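Local structure of hypothetical protein SO0799 (Shewanella oneidensis, 1YUD) at residues 14-23 with 51-59; 73-84 with 119-130. The protein is of unknown function but adopts the cupin fold of the DUF985 family and assembles as a pair of identical subunits. One frame throughout, in Å; residues are numbered along the deposited sequence.

Interaction 1: 14-23 with 51-59; sequences ADDFIKFLEL and SIYFLLRTG
With A14 over R57 at one end, the segments run roughly antiparallel, the axes of helix 14-20 and strand 51-57 approaching to 9.5 Å at 152° between their directions. An N-terminal helix packs on a β-sheet of the cupin fold. No hydrogen bond crosses, so the joint rests on what Y53, L55 and R57 hold up from alternate positions of the strand. L55 fills the middle: with CG anti to the backbone N (chi1 -176°), it brings CD1 to 3.6 Å from F17 CB and CD2 to 3.9 Å from A14 CB. A Schellman motif ends the helix at E22, and L21 and L23 flanking it both reach Y53. L21 crosses the tyrosine at about a right angle, its CD1 over one ring face in a CH-pi contact 3.8 Å from the centroid and its CD2 near CZ. L23 divides its methyls, CD2 to Y53 CB and CD1 to L55 CB. Exchanging Y53 for an alanine would probably strip both L21 methyls of their platform and open a gap where R106 of the second subunit also packs. At the far end D15 OD1 stays 4.4 Å from R57 NH2, and A14 CB rests 3.4 Å from R57 CG.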
loop_
_atom_site.group_PDB
_atom_site.type_symbol
_atom_site.label_atom_id
_atom_site.label_comp_id
_atom_site.label_asym_id
_atom_site.label_seq_id
_atom_site.Cartn_x
_atom_site.Cartn_y
_atom_site.Cartn_z
ATOM N N ALA A 14 -11.585 -3.921 15.173
ATOM C CA ALA A 14 -10.872 -2.655 15.264
ATOM C C ALA A 14 -10.050 -2.487 16.539
ATOM O O ALA A 14 -9.038 -1.786 16.548
ATOM C CB ALA A 14 -11.855 -1.509 15.124
ATOM N N ASP A 15 -10.473 -3.134 17.617
ATOM C CA ASP A 15 -9.761 -3.016 18.881
ATOM C C ASP A 15 -8.398 -3.690 18.845
ATOM O O ASP A 15 -7.438 -3.202 19.445
ATOM C CB ASP A 15 -10.612 -3.597 20.010
ATOM C CG ASP A 15 -11.919 -2.850 20.187
ATOM O OD1 ASP A 15 -11.872 -1.617 20.390
ATOM O OD2 ASP A 15 -12.989 -3.489 20.121
ATOM N N ASP A 16 -8.321 -4.809 18.134
ATOM C CA ASP A 16 -7.076 -5.558 18.004
ATOM C C ASP A 16 -6.068 -4.756 17.208
ATOM O O ASP A 16 -4.896 -4.661 17.581
ATOM C CB ASP A 16 -7.327 -6.883 17.292
ATOM C CG ASP A 16 -8.245 -7.791 18.068
ATOM O OD1 ASP A 16 -9.309 -7.318 18.517
ATOM O OD2 ASP A 16 -7.903 -8.979 18.227
ATOM N N PHE A 17 -6.542 -4.178 16.108
ATOM C CA PHE A 17 -5.697 -3.381 15.231
ATOM C C PHE A 17 -5.167 -2.129 15.899
ATOM O O PHE A 17 -3.959 -1.894 15.899
ATOM C CB PHE A 17 -6.452 -3.015 13.946
ATOM C CG PHE A 17 -6.479 -4.124 12.935
ATOM C CD1 PHE A 17 -7.682 -4.669 12.503
ATOM C CD2 PHE A 17 -5.286 -4.656 12.448
ATOM C CE1 PHE A 17 -7.698 -5.735 11.601
ATOM C CE2 PHE A 17 -5.290 -5.720 11.547
ATOM C CZ PHE A 17 -6.499 -6.258 11.126
ATOM N N ILE A 18 -6.055 -1.325 16.471
ATOM C CA ILE A 18 -5.597 -0.109 17.121
ATOM C C ILE A 18 -4.557 -0.449 18.193
ATOM O O ILE A 18 -3.600 0.306 18.399
ATOM C CB ILE A 18 -6.779 0.691 17.744
ATOM C CG1 ILE A 18 -7.524 -0.159 18.768
ATOM C CG2 ILE A 18 -7.732 1.132 16.668
ATOM C CD1 ILE A 18 -6.962 -0.052 20.182
ATOM N N LYS A 19 -4.733 -1.600 18.843
ATOM C CA LYS A 19 -3.826 -2.032 19.898
ATOM C C LYS A 19 -2.484 -2.526 19.373
ATOM O O LYS A 19 -1.445 -1.934 19.663
ATOM C CB LYS A 19 -4.471 -3.136 20.736
ATOM C CG LYS A 19 -3.611 -3.569 21.926
ATOM C CD LYS A 19 -4.045 -4.922 22.480
ATOM C CE LYS A 19 -3.077 -5.425 23.551
ATOM N NZ LYS A 19 -3.368 -6.836 23.963
ATOM N N PHE A 20 -2.504 -3.615 18.608
ATOM C CA PHE A 20 -1.274 -4.176 18.059
ATOM C C PHE A 20 -0.495 -3.199 17.198
ATOM O O PHE A 20 0.736 -3.182 17.235
ATOM C CB PHE A 20 -1.579 -5.420 17.244
ATOM C CG PHE A 20 -1.959 -6.597 18.074
ATOM C CD1 PHE A 20 -1.071 -7.109 19.018
ATOM C CD2 PHE A 20 -3.203 -7.202 17.921
ATOM C CE1 PHE A 20 -1.414 -8.205 19.795
ATOM C CE2 PHE A 20 -3.560 -8.306 18.697
ATOM C CZ PHE A 20 -2.662 -8.805 19.634
ATOM N N LEU A 21 -1.208 -2.392 16.414
ATOM C CA LEU A 21 -0.551 -1.420 15.552
ATOM C C LEU A 21 -0.378 -0.068 16.242
ATOM O O LEU A 21 0.154 0.870 15.653
ATOM C CB LEU A 21 -1.327 -1.253 14.243
ATOM C CG LEU A 21 -1.532 -2.495 13.363
ATOM C CD1 LEU A 21 -2.349 -2.113 12.131
ATOM C CD2 LEU A 21 -0.193 -3.084 12.953
ATOM N N GLU A 22 -0.832 0.026 17.491
ATOM C CA GLU A 22 -0.694 1.252 18.287
ATOM C C GLU A 22 -1.256 2.491 17.602
ATOM O O GLU A 22 -0.557 3.495 17.470
ATOM C CB GLU A 22 0.785 1.504 18.608
ATOM C CG GLU A 22 1.525 0.305 19.173
ATOM C CD GLU A 22 3.018 0.551 19.289
ATOM O OE1 GLU A 22 3.746 -0.395 19.638
ATOM O OE2 GLU A 22 3.465 1.688 19.033
ATOM N N LEU A 23 -2.521 2.426 17.201
ATOM C CA LEU A 23 -3.175 3.528 16.500
ATOM C C LEU A 23 -3.761 4.643 17.379
ATOM O O LEU A 23 -4.618 4.400 18.217
ATOM C CB LEU A 23 -4.259 2.949 15.592
ATOM C CG LEU A 23 -3.710 1.868 14.657
ATOM C CD1 LEU A 23 -4.842 1.086 13.995
ATOM C CD2 LEU A 23 -2.801 2.537 13.629
ATOM N N SER A 51 4.439 6.213 4.916
ATOM C CA SER A 51 3.256 5.364 4.959
ATOM C C SER A 51 2.747 5.299 6.395
ATOM O O SER A 51 3.527 5.332 7.340
ATOM C CB SER A 51 3.580 3.948 4.482
ATOM O OG SER A 51 2.512 3.057 4.774
ATOM N N ILE A 52 1.435 5.214 6.552
ATOM C CA ILE A 52 0.830 5.137 7.864
ATOM C C ILE A 52 -0.298 4.143 7.764
ATOM O O ILE A 52 -0.789 3.853 6.672
ATOM C CB ILE A 52 0.191 6.461 8.288
ATOM C CG1 ILE A 52 -1.042 6.715 7.424
ATOM C CG2 ILE A 52 1.180 7.596 8.157
ATOM C CD1 ILE A 52 -1.837 7.935 7.814
ATOM N N TYR A 53 -0.698 3.600 8.900
ATOM C CA TYR A 53 -1.816 2.692 8.913
ATOM C C TYR A 53 -2.967 3.689 9.101
ATOM O O TYR A 53 -2.715 4.873 9.332
ATOM C CB TYR A 53 -1.697 1.766 10.107
ATOM C CG TYR A 53 -0.729 0.627 9.933
ATOM C CD1 TYR A 53 -1.092 -0.504 9.204
ATOM C CD2 TYR A 53 0.516 0.633 10.554
ATOM C CE1 TYR A 53 -0.245 -1.609 9.104
ATOM C CE2 TYR A 53 1.372 -0.469 10.462
ATOM C CZ TYR A 53 0.982 -1.583 9.741
ATOM O OH TYR A 53 1.779 -2.700 9.674
ATOM N N PHE A 54 -4.214 3.249 8.979
ATOM C CA PHE A 54 -5.339 4.166 9.161
ATOM C C PHE A 54 -6.618 3.369 9.276
ATOM O O PHE A 54 -7.070 2.753 8.311
ATOM C CB PHE A 54 -5.434 5.162 8.000
ATOM C CG PHE A 54 -6.436 6.258 8.221
ATOM C CD1 PHE A 54 -7.767 6.096 7.857
ATOM C CD2 PHE A 54 -6.047 7.467 8.777
ATOM C CE1 PHE A 54 -8.698 7.132 8.038
ATOM C CE2 PHE A 54 -6.973 8.506 8.960
ATOM C CZ PHE A 54 -8.301 8.332 8.585
ATOM N N LEU A 55 -7.206 3.392 10.468
ATOM C CA LEU A 55 -8.406 2.622 10.724
ATOM C C LEU A 55 -9.682 3.435 10.830
ATOM O O LEU A 55 -9.662 4.614 11.164
ATOM C CB LEU A 55 -8.195 1.785 11.984
ATOM C CG LEU A 55 -9.344 0.847 12.321
ATOM C CD1 LEU A 55 -8.789 -0.474 12.822
ATOM C CD2 LEU A 55 -10.263 1.522 13.333
ATOM N N LEU A 56 -10.799 2.784 10.534
ATOM C CA LEU A 56 -12.093 3.442 10.591
ATOM C C LEU A 56 -13.142 2.538 11.239
ATOM O O LEU A 56 -13.311 1.377 10.836
ATOM C CB LEU A 56 -12.546 3.808 9.182
ATOM C CG LEU A 56 -13.101 5.214 9.012
ATOM C CD1 LEU A 56 -11.960 6.233 9.046
ATOM C CD2 LEU A 56 -13.849 5.290 7.693
ATOM N N ARG A 57 -13.831 3.075 12.249
ATOM C CA ARG A 57 -14.894 2.350 12.948
ATOM C C ARG A 57 -16.225 3.032 12.676
ATOM O O ARG A 57 -16.270 4.214 12.335
ATOM C CB ARG A 57 -14.658 2.330 14.454
ATOM C CG ARG A 57 -13.476 1.505 14.904
ATOM C CD ARG A 57 -13.314 1.570 16.419
ATOM N NE ARG A 57 -13.473 2.935 16.920
ATOM C CZ ARG A 57 -13.129 3.334 18.140
ATOM N NH1 ARG A 57 -13.321 4.598 18.503
ATOM N NH2 ARG A 57 -12.577 2.471 18.990
ATOM N N THR A 58 -17.300 2.274 12.857
ATOM C CA THR A 58 -18.663 2.747 12.627
ATOM C C THR A 58 -18.998 4.163 13.098
ATOM O O THR A 58 -19.995 4.741 12.656
ATOM C CB THR A 58 -19.685 1.796 13.246
ATOM O OG1 THR A 58 -19.434 0.463 12.788
ATOM C CG2 THR A 58 -21.076 2.197 12.830
ATOM N N GLY A 59 -18.184 4.727 13.984
ATOM C CA GLY A 59 -18.458 6.076 14.446
ATOM C C GLY A 59 -17.540 7.107 13.809
ATOM O O GLY A 59 -17.752 8.320 13.924
#

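Interaction 2: 73-84 with 119-130; sequences WYFHAGQSLTIY and SAMNQDGFSLVG
The carbonyl oxygen of T82 is held from the opposing strand by S119, whose OG donates to T82 O over 2.9 Å from well above the carbonyl plane, and more weakly by A120 N. With S119 OG anti to its own backbone N (chi1 176°), the hydroxyl turns toward the neighbouring strand. Next along, N122 straddles two hydroxyls: S80 OG donates to N122 OD1 at 2.7 Å, in the carbonyl plane and on a lone pair, while N122 ND2 makes a weak bond to T82 OG1. That hydroxyl in turn donates to L81 O, and Q96 of strand 92-97 bonds N122 OD1 weakly. These segments join the two sheets of the cupin jelly-roll barrel: strand 81-84 pairs with 119-121 in one, and the chain corners at A77, so that 73-76 pairs with 126-130 in the other. There Y74 and G130 exchange backbone bonds, and a beta bulge between F75 and A77 shifts the register; beyond it L128 N bonds A77 O, and Q79 N makes a weak bond to F126 O. Between the sheets L81 reaches across, CD1 meeting V129 CG2 at 3.6 Å, and V129 CG1 lies 3.8 Å from W73 CE3. H76 lays its CB against L128 CD2, and its ND1 bonds F75 O of the second subunit. Past the corner, G78 CA sits over one face of the F126 ring, 4.0 Å from its centroid.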
loop_
_atom_site.group_PDB
_atom_site.type_symbol
_atom_site.label_atom_id
_atom_site.label_comp_id
_atom_site.label_asym_id
_atom_site.label_seq_id
_atom_site.Cartn_x
_atom_site.Cartn_y
_atom_site.Cartn_z
ATOM N N TRP A 73 -3.684 4.659 -1.768
ATOM C CA TRP A 73 -4.484 3.987 -0.773
ATOM C C TRP A 73 -4.458 2.499 -1.021
ATOM O O TRP A 73 -4.804 2.036 -2.104
ATOM C CB TRP A 73 -5.924 4.499 -0.816
ATOM C CG TRP A 73 -6.110 5.834 -0.139
ATOM C CD1 TRP A 73 -5.449 6.995 -0.420
ATOM C CD2 TRP A 73 -7.038 6.146 0.915
ATOM N NE1 TRP A 73 -5.908 8.012 0.389
ATOM C CE2 TRP A 73 -6.884 7.518 1.219
ATOM C CE3 TRP A 73 -7.987 5.397 1.629
ATOM C CZ2 TRP A 73 -7.644 8.162 2.204
ATOM C CZ3 TRP A 73 -8.744 6.036 2.608
ATOM C CH2 TRP A 73 -8.566 7.409 2.885
ATOM N N TYR A 74 -4.041 1.743 -0.017
ATOM C CA TYR A 74 -3.999 0.296 -0.147
ATOM C C TYR A 74 -5.098 -0.247 0.755
ATOM O O TYR A 74 -5.557 0.444 1.663
ATOM C CB TYR A 74 -2.615 -0.209 0.276
ATOM C CG TYR A 74 -1.521 0.367 -0.597
ATOM C CD1 TYR A 74 -1.152 -0.260 -1.784
ATOM C CD2 TYR A 74 -0.936 1.588 -0.291
ATOM C CE1 TYR A 74 -0.235 0.320 -2.644
ATOM C CE2 TYR A 74 -0.028 2.181 -1.149
ATOM C CZ TYR A 74 0.314 1.543 -2.330
ATOM O OH TYR A 74 1.140 2.166 -3.238
ATOM N N PHE A 75 -5.535 -1.469 0.510
ATOM C CA PHE A 75 -6.586 -2.044 1.327
ATOM C C PHE A 75 -6.090 -3.297 2.034
ATOM O O PHE A 75 -5.728 -4.290 1.387
ATOM C CB PHE A 75 -7.794 -2.399 0.459
ATOM C CG PHE A 75 -8.978 -2.859 1.241
ATOM C CD1 PHE A 75 -9.841 -1.931 1.826
ATOM C CD2 PHE A 75 -9.221 -4.218 1.424
ATOM C CE1 PHE A 75 -10.948 -2.351 2.593
ATOM C CE2 PHE A 75 -10.312 -4.655 2.185
ATOM C CZ PHE A 75 -11.181 -3.714 2.771
ATOM N N HIS A 76 -6.098 -3.263 3.361
ATOM C CA HIS A 76 -5.647 -4.412 4.139
ATOM C C HIS A 76 -6.775 -5.358 4.506
ATOM O O HIS A 76 -6.715 -6.563 4.215
ATOM C CB HIS A 76 -4.954 -3.947 5.407
ATOM C CG HIS A 76 -3.750 -3.104 5.151
ATOM N ND1 HIS A 76 -2.658 -3.569 4.455
ATOM C CD2 HIS A 76 -3.443 -1.842 5.540
ATOM C CE1 HIS A 76 -1.724 -2.632 4.433
ATOM N NE2 HIS A 76 -2.173 -1.576 5.085
ATOM N N ALA A 77 -7.811 -4.813 5.143
ATOM C CA ALA A 77 -8.944 -5.639 5.551
ATOM C C ALA A 77 -10.086 -4.821 6.121
ATOM O O ALA A 77 -9.956 -3.616 6.347
ATOM C CB ALA A 77 -8.487 -6.679 6.577
ATOM N N GLY A 78 -11.215 -5.483 6.348
ATOM C CA GLY A 78 -12.349 -4.775 6.906
ATOM C C GLY A 78 -13.490 -4.439 5.960
ATOM O O GLY A 78 -13.971 -5.306 5.231
ATOM N N GLN A 79 -13.904 -3.172 5.967
ATOM C CA GLN A 79 -15.033 -2.712 5.163
ATOM C C GLN A 79 -14.702 -1.770 4.023
ATOM O O GLN A 79 -14.119 -0.715 4.232
ATOM C CB GLN A 79 -16.072 -2.011 6.062
ATOM C CG GLN A 79 -17.432 -2.678 6.111
ATOM C CD GLN A 79 -17.415 -3.912 6.954
ATOM O OE1 GLN A 79 -18.239 -4.813 6.789
ATOM N NE2 GLN A 79 -16.473 -3.966 7.883
ATOM N N SER A 80 -15.122 -2.139 2.819
ATOM C CA SER A 80 -14.886 -1.307 1.650
ATOM C C SER A 80 -15.224 0.136 2.016
ATOM O O SER A 80 -16.208 0.382 2.708
ATOM C CB SER A 80 -15.788 -1.749 0.508
ATOM O OG SER A 80 -17.051 -1.125 0.641
ATOM N N LEU A 81 -14.409 1.085 1.562
ATOM C CA LEU A 81 -14.646 2.501 1.860
ATOM C C LEU A 81 -15.202 3.228 0.641
ATOM O O LEU A 81 -15.675 2.611 -0.312
ATOM C CB LEU A 81 -13.341 3.176 2.300
ATOM C CG LEU A 81 -12.535 2.429 3.367
ATOM C CD1 LEU A 81 -11.284 3.213 3.689
ATOM C CD2 LEU A 81 -13.359 2.242 4.617
ATOM N N THR A 82 -15.142 4.548 0.673
ATOM C CA THR A 82 -15.622 5.336 -0.443
ATOM C C THR A 82 -14.929 6.660 -0.340
ATOM O O THR A 82 -15.059 7.361 0.657
ATOM C CB THR A 82 -17.131 5.537 -0.374
ATOM O OG1 THR A 82 -17.768 4.256 -0.390
ATOM C CG2 THR A 82 -17.619 6.349 -1.563
ATOM N N ILE A 83 -14.160 6.994 -1.365
ATOM C CA ILE A 83 -13.435 8.245 -1.345
ATOM C C ILE A 83 -14.255 9.307 -2.043
ATOM O O ILE A 83 -14.517 9.219 -3.240
ATOM C CB ILE A 83 -12.088 8.115 -2.063
ATOM C CG1 ILE A 83 -11.407 6.797 -1.672
ATOM C CG2 ILE A 83 -11.217 9.302 -1.729
ATOM C CD1 ILE A 83 -10.917 6.752 -0.262
ATOM N N TYR A 84 -14.677 10.307 -1.288
ATOM C CA TYR A 84 -15.446 11.390 -1.855
ATOM C C TYR A 84 -14.438 12.498 -2.112
ATOM O O TYR A 84 -13.768 12.967 -1.194
ATOM C CB TYR A 84 -16.532 11.844 -0.874
ATOM C CG TYR A 84 -17.463 10.735 -0.421
ATOM C CD1 TYR A 84 -17.034 9.763 0.469
ATOM C CD2 TYR A 84 -18.773 10.662 -0.888
ATOM C CE1 TYR A 84 -17.878 8.744 0.890
ATOM C CE2 TYR A 84 -19.630 9.646 -0.476
ATOM C CZ TYR A 84 -19.178 8.682 0.419
ATOM O OH TYR A 84 -20.025 7.668 0.857
ATOM N N SER A 119 -13.533 10.255 3.428
ATOM C CA SER A 119 -14.002 8.905 3.191
ATOM C C SER A 119 -14.793 8.324 4.353
ATOM O O SER A 119 -14.549 8.632 5.515
ATOM C CB SER A 119 -12.821 7.992 2.884
ATOM O OG SER A 119 -13.244 6.644 2.740
ATOM N N ALA A 120 -15.744 7.467 4.014
ATOM C CA ALA A 120 -16.567 6.801 4.997
ATOM C C ALA A 120 -16.505 5.325 4.654
ATOM O O ALA A 120 -15.986 4.961 3.605
ATOM C CB ALA A 120 -18.003 7.310 4.912
HETATM N N MSE A 121 -17.009 4.471 5.534
HETATM C CA MSE A 121 -17.009 3.049 5.238
HETATM C C MSE A 121 -18.269 2.836 4.412
HETATM O O MSE A 121 -18.984 3.793 4.136
HETATM C CB MSE A 121 -17.088 2.224 6.520
HETATM C CG MSE A 121 -16.028 2.546 7.552
HETATM SE SE MSE A 121 -15.875 1.077 8.806
HETATM C CE MSE A 121 -17.563 1.293 9.736
ATOM N N ASN A 122 -18.544 1.599 4.019
ATOM C CA ASN A 122 -19.750 1.313 3.244
ATOM C C ASN A 122 -20.756 0.503 4.070
ATOM O O ASN A 122 -21.961 0.542 3.817
ATOM C CB ASN A 122 -19.386 0.572 1.947
ATOM C CG ASN A 122 -19.024 1.527 0.805
ATOM O OD1 ASN A 122 -18.198 1.207 -0.044
ATOM N ND2 ASN A 122 -19.660 2.691 0.775
ATOM N N GLN A 123 -20.238 -0.222 5.059
ATOM C CA GLN A 123 -21.036 -1.044 5.969
ATOM C C GLN A 123 -20.481 -0.827 7.370
ATOM O O GLN A 123 -19.360 -0.338 7.518
ATOM C CB GLN A 123 -20.910 -2.530 5.621
ATOM C CG GLN A 123 -21.631 -2.971 4.350
ATOM C CD GLN A 123 -23.141 -2.791 4.427
ATOM O OE1 GLN A 123 -23.643 -1.665 4.419
ATOM N NE2 GLN A 123 -23.873 -3.905 4.507
ATOM N N ASP A 124 -21.256 -1.180 8.397
ATOM C CA ASP A 124 -20.782 -1.026 9.773
ATOM C C ASP A 124 -19.715 -2.089 10.012
ATOM O O ASP A 124 -19.836 -3.226 9.550
ATOM C CB ASP A 124 -21.917 -1.202 10.800
ATOM C CG ASP A 124 -22.916 -0.041 10.803
ATOM O OD1 ASP A 124 -22.504 1.122 10.591
ATOM O OD2 ASP A 124 -24.120 -0.298 11.042
ATOM N N GLY A 125 -18.670 -1.710 10.735
ATOM C CA GLY A 125 -17.589 -2.634 11.010
ATOM C C GLY A 125 -16.312 -1.830 11.104
ATOM O O GLY A 125 -16.344 -0.685 11.567
ATOM N N PHE A 126 -15.191 -2.398 10.670
ATOM C CA PHE A 126 -13.931 -1.661 10.733
ATOM C C PHE A 126 -13.211 -1.642 9.390
ATOM O O PHE A 126 -13.554 -2.396 8.473
ATOM C CB PHE A 126 -12.998 -2.291 11.753
ATOM C CG PHE A 126 -12.448 -3.606 11.312
ATOM C CD1 PHE A 126 -13.247 -4.742 11.323
ATOM C CD2 PHE A 126 -11.135 -3.707 10.871
ATOM C CE1 PHE A 126 -12.749 -5.967 10.903
ATOM C CE2 PHE A 126 -10.627 -4.919 10.448
ATOM C CZ PHE A 126 -11.437 -6.055 10.467
ATOM N N SER A 127 -12.194 -0.791 9.286
ATOM C CA SER A 127 -11.412 -0.710 8.062
ATOM C C SER A 127 -9.982 -0.251 8.263
ATOM O O SER A 127 -9.719 0.898 8.630
ATOM C CB SER A 127 -12.098 0.193 7.060
ATOM O OG SER A 127 -13.248 -0.449 6.574
ATOM N N LEU A 128 -9.064 -1.188 8.035
ATOM C CA LEU A 128 -7.637 -0.930 8.129
ATOM C C LEU A 128 -7.255 -0.549 6.702
ATOM O O LEU A 128 -7.662 -1.208 5.738
ATOM C CB LEU A 128 -6.875 -2.189 8.557
ATOM C CG LEU A 128 -5.376 -1.902 8.699
ATOM C CD1 LEU A 128 -5.184 -0.928 9.835
ATOM C CD2 LEU A 128 -4.586 -3.176 8.941
ATOM N N VAL A 129 -6.460 0.502 6.580
ATOM C CA VAL A 129 -6.079 1.012 5.281
ATOM C C VAL A 129 -4.640 1.509 5.243
ATOM O O VAL A 129 -4.114 2.021 6.238
ATOM C CB VAL A 129 -7.038 2.162 4.902
ATOM C CG1 VAL A 129 -6.281 3.381 4.424
ATOM C CG2 VAL A 129 -8.027 1.673 3.887
ATOM N N GLY A 130 -4.005 1.357 4.084
ATOM C CA GLY A 130 -2.641 1.828 3.938
ATOM C C GLY A 130 -2.641 3.123 3.155
ATOM O O GLY A 130 -3.264 3.210 2.101
#

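Overall arrangement
Both interactions meet in the same sheet, where strands 50-57 and 126-133 are neighbours, but they treat it differently. Interaction 1 lays a helix on the sheet through methyls and an aromatic face, without a crossing hydrogen bond; it is mostly buried, yet ends in an exposed aspartate. Interaction 2, nearer the chain centre, is a framework of strand pairing and side-chain polar bonds around an apolar centre between the two sheets, with exposed residues at the 122-125 turn and at G78. F17 packs on F126, bringing the helix against the second contact, and T58 OG1 probably bonds G125 N. Each reaches the second subunit, through Y53 and F17 in the first and Y74 and H76 in the second.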